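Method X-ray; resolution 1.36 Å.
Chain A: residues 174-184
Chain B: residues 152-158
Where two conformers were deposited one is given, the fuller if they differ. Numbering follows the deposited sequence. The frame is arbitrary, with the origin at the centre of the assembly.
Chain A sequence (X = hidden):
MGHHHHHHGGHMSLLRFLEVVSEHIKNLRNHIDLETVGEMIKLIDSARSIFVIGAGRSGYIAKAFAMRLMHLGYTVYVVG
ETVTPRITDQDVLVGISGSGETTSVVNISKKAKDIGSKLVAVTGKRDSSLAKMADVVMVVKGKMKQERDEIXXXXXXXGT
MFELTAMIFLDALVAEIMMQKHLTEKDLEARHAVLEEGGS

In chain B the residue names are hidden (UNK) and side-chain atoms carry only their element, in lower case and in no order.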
# COMPACT_ATOMS: atom_id res chain seq x y z
N VAL A 174 -10.10 20.39 -7.45
CA VAL A 174 -11.29 19.78 -6.86
C VAL A 174 -12.33 20.85 -6.52
O VAL A 174 -13.50 20.68 -6.81
CB VAL A 174 -10.92 18.95 -5.60
CG1 VAL A 174 -12.15 18.62 -4.78
CG2 VAL A 174 -10.24 17.66 -6.02
N ALA A 175 -11.90 21.95 -5.91
CA ALA A 175 -12.82 23.04 -5.59
C ALA A 175 -13.53 23.53 -6.86
O ALA A 175 -14.73 23.81 -6.85
CB ALA A 175 -12.06 24.16 -4.93
N GLU A 176 -12.77 23.66 -7.94
CA GLU A 176 -13.32 24.14 -9.21
C GLU A 176 -14.32 23.16 -9.80
O GLU A 176 -15.41 23.55 -10.24
CB GLU A 176 -12.17 24.40 -10.18
CG GLU A 176 -12.62 24.88 -11.55
CD GLU A 176 -13.26 26.26 -11.54
OE1 GLU A 176 -13.07 27.03 -10.57
OE2 GLU A 176 -13.96 26.56 -12.54
N ILE A 177 -13.98 21.87 -9.79
CA ILE A 177 -14.91 20.85 -10.27
C ILE A 177 -16.17 20.82 -9.42
O ILE A 177 -17.28 20.68 -9.96
CB ILE A 177 -14.21 19.46 -10.34
CG1 ILE A 177 -13.09 19.48 -11.39
CG2 ILE A 177 -15.24 18.38 -10.68
CD1 ILE A 177 -12.11 18.30 -11.32
N MET A 178 -16.04 20.98 -8.11
CA MET A 178 -17.25 21.00 -7.27
C MET A 178 -18.17 22.13 -7.68
O MET A 178 -19.38 21.92 -7.80
CB MET A 178 -16.89 21.15 -5.81
CG MET A 178 -16.26 19.91 -5.21
SD MET A 178 -15.60 20.22 -3.58
CE MET A 178 -17.17 20.43 -2.60
N MET A 179 -17.61 23.31 -7.89
CA MET A 179 -18.38 24.46 -8.34
C MET A 179 -19.09 24.15 -9.66
O MET A 179 -20.31 24.39 -9.78
CB MET A 179 -17.51 25.72 -8.43
CG MET A 179 -18.24 26.98 -8.91
SD MET A 179 -18.23 27.12 -10.70
CE MET A 179 -19.12 28.66 -10.94
N GLN A 180 -18.36 23.61 -10.63
CA GLN A 180 -18.93 23.34 -11.96
C GLN A 180 -20.05 22.33 -11.93
O GLN A 180 -21.03 22.44 -12.69
CB GLN A 180 -17.85 22.87 -12.94
CG GLN A 180 -16.84 23.94 -13.29
CD GLN A 180 -15.87 23.51 -14.37
OE1 GLN A 180 -16.01 22.44 -14.96
NE2 GLN A 180 -14.90 24.37 -14.65
N LYS A 181 -19.95 21.36 -11.02
CA LYS A 181 -20.88 20.24 -10.98
C LYS A 181 -21.96 20.46 -9.91
O LYS A 181 -22.82 19.59 -9.70
CB LYS A 181 -20.10 18.95 -10.71
CG LYS A 181 -19.29 18.47 -11.90
CD LYS A 181 -18.50 17.22 -11.52
CE LYS A 181 -19.29 15.93 -11.82
NZ LYS A 181 -18.70 14.71 -11.18
N HIS A 182 -21.91 21.62 -9.27
CA HIS A 182 -22.82 21.99 -8.17
C HIS A 182 -22.85 20.94 -7.07
O HIS A 182 -23.90 20.55 -6.57
CB HIS A 182 -24.23 22.28 -8.72
CG HIS A 182 -24.23 23.26 -9.85
ND1 HIS A 182 -24.29 22.87 -11.17
CD2 HIS A 182 -24.13 24.61 -9.85
CE1 HIS A 182 -24.26 23.94 -11.94
NE2 HIS A 182 -24.16 25.01 -11.17
N LEU A 183 -21.65 20.47 -6.71
CA LEU A 183 -21.48 19.51 -5.64
C LEU A 183 -21.11 20.24 -4.37
O LEU A 183 -20.43 21.26 -4.42
CB LEU A 183 -20.39 18.50 -5.99
CG LEU A 183 -20.70 17.57 -7.16
CD1 LEU A 183 -19.42 16.83 -7.57
CD2 LEU A 183 -21.79 16.60 -6.76
N THR A 184 -21.59 19.73 -3.24
CA THR A 184 -21.31 20.32 -1.94
C THR A 184 -20.50 19.34 -1.11
O THR A 184 -20.36 18.17 -1.47
CB THR A 184 -22.61 20.62 -1.18
OG1 THR A 184 -23.27 19.38 -0.86
CG2 THR A 184 -23.61 21.37 -2.08
N UNK B 152 -15.84 27.79 3.44
CA UNK B 152 -14.66 26.95 3.58
C UNK B 152 -14.95 25.50 3.19
O UNK B 152 -14.19 24.90 2.44
c UNK B 152 -14.03 27.03 4.98
c UNK B 152 -11.62 26.74 4.32
c UNK B 152 -12.77 26.16 5.14
c UNK B 152 -12.39 26.02 6.60
N UNK B 153 -16.07 24.96 3.68
CA UNK B 153 -16.49 23.59 3.37
C UNK B 153 -16.70 23.35 1.87
O UNK B 153 -16.45 22.26 1.36
o UNK B 153 -18.94 23.54 3.34
c UNK B 153 -17.78 23.23 4.11
N UNK B 154 -17.20 24.36 1.17
CA UNK B 154 -17.43 24.27 -0.25
C UNK B 154 -16.11 24.25 -1.05
O UNK B 154 -16.02 23.56 -2.05
c UNK B 154 -18.32 25.43 -0.71
n UNK B 154 -19.02 23.69 -3.81
c UNK B 154 -18.62 25.45 -2.19
o UNK B 154 -20.34 23.78 -1.99
c UNK B 154 -19.40 24.23 -2.66
N UNK B 155 -15.12 25.03 -0.61
CA UNK B 155 -13.85 25.11 -1.32
C UNK B 155 -12.92 24.01 -0.86
O UNK B 155 -12.09 23.52 -1.64
c UNK B 155 -13.36 28.95 -1.19
c UNK B 155 -13.91 27.65 -3.27
c UNK B 155 -13.18 26.47 -1.10
c UNK B 155 -13.92 27.65 -1.73
N UNK B 156 -13.05 23.65 0.41
CA UNK B 156 -12.09 22.76 1.08
C UNK B 156 -12.84 21.72 1.90
O UNK B 156 -12.87 21.79 3.13
c UNK B 156 -11.15 23.58 1.98
N UNK B 157 -13.49 20.77 1.22
CA UNK B 157 -14.39 19.85 1.91
C UNK B 157 -13.68 18.84 2.79
O UNK B 157 -12.49 18.57 2.61
c UNK B 157 -13.45 20.53 -0.23
c UNK B 157 -14.09 19.20 -0.37
c UNK B 157 -15.10 19.15 0.74
N UNK B 158 -14.40 18.28 3.76
CA UNK B 158 -13.88 17.19 4.55
C UNK B 158 -12.61 17.73 5.25
O UNK B 158 -12.61 18.86 5.73
c UNK B 158 -14.71 14.16 2.17
c UNK B 158 -13.69 15.94 3.67
c UNK B 158 -14.97 15.44 2.95
c UNK B 158 -16.10 15.25 3.96
O HOH W 1 -16.10 24.58 -4.61

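Position 152 of chain B carries four side-chain carbons, forked at the second, with no heteroatom. The fork beyond a single CB marks leucine, and B:Leu152 stays out of reach of chain A. Its backbone O accepts a 2.6 Å bond from the backbone N of position 156, close to the end of the helix.

Position 153 has one carbon followed by one oxygen, which defines serine. B:Ser153 points sideways, and its OG stays 6.3 Å from the backbone C of A:Thr184.

At position 154 three carbons run in line, and the third bears one oxygen and one nitrogen. The side-chain nitrogen lies 2.9 Å from O of A:Leu183; the side-chain oxygen lies 3.5 Å from the same O of A:Leu183 and 3.6 Å from CA of A:Thr184. This is a primary amide at the length of glutamine. B:Gln154 leaves its CA sideways, but with chi1 t and chi2 p its end comes nearer to chain A. There NE2 donates to O of A:Leu183 with an N-H...O angle of 166°, whereas OE1 and that O are both acceptors and no bond forms.

Position 155 again shows four carbons forked at the second. A terminal carbon lies 4.3 Å from CB of A:Ala175, and the backbone O of position 155 is closer to that methyl, at 3.4 Å from CB of A:Ala175. The fork makes it leucine. The CA-to-CB bond of B:Leu155 points away, yet the end of the side chain, with CD2, comes nearer.

Position 156 holds a single carbon, so it is alanine. B:Ala156 points away and is the first residue to leave helical phi/psi.

Position 157 has three carbons closing a ring onto the backbone N, and a ring carbon packs 3.7 Å from SD of A:Met178. Only proline closes such a ring. B:Pro157 points toward chain A, and the packing carbon is its CG.

Position 158 repeats the four-carbon fork of leucine; B:Leu158 is out of reach of chain A.

The contact, burying 310 Å² over both sides, joins an apolar patch to a polar clasp. A:Met178 and A:Ala175, one helical turn apart, both point toward chain B; CE of A:Met178 reaches within 3.4 Å of O of B:Gln154. A:His182, with positive phi, is the first residue to leave helical phi/psi and forms a Schellman motif; A:Leu183, next in the chain, offers its O to the amide. One water completes the join, donating to O of A:Ala175 (2.7 Å) and O of B:Gln154 (2.8 Å) while accepting from NE2 of B:Gln154 (3.2 Å). That amide nitrogen thus serves both the direct bond and the bridge.

Chain B, residues 152-158: LSQLAPL
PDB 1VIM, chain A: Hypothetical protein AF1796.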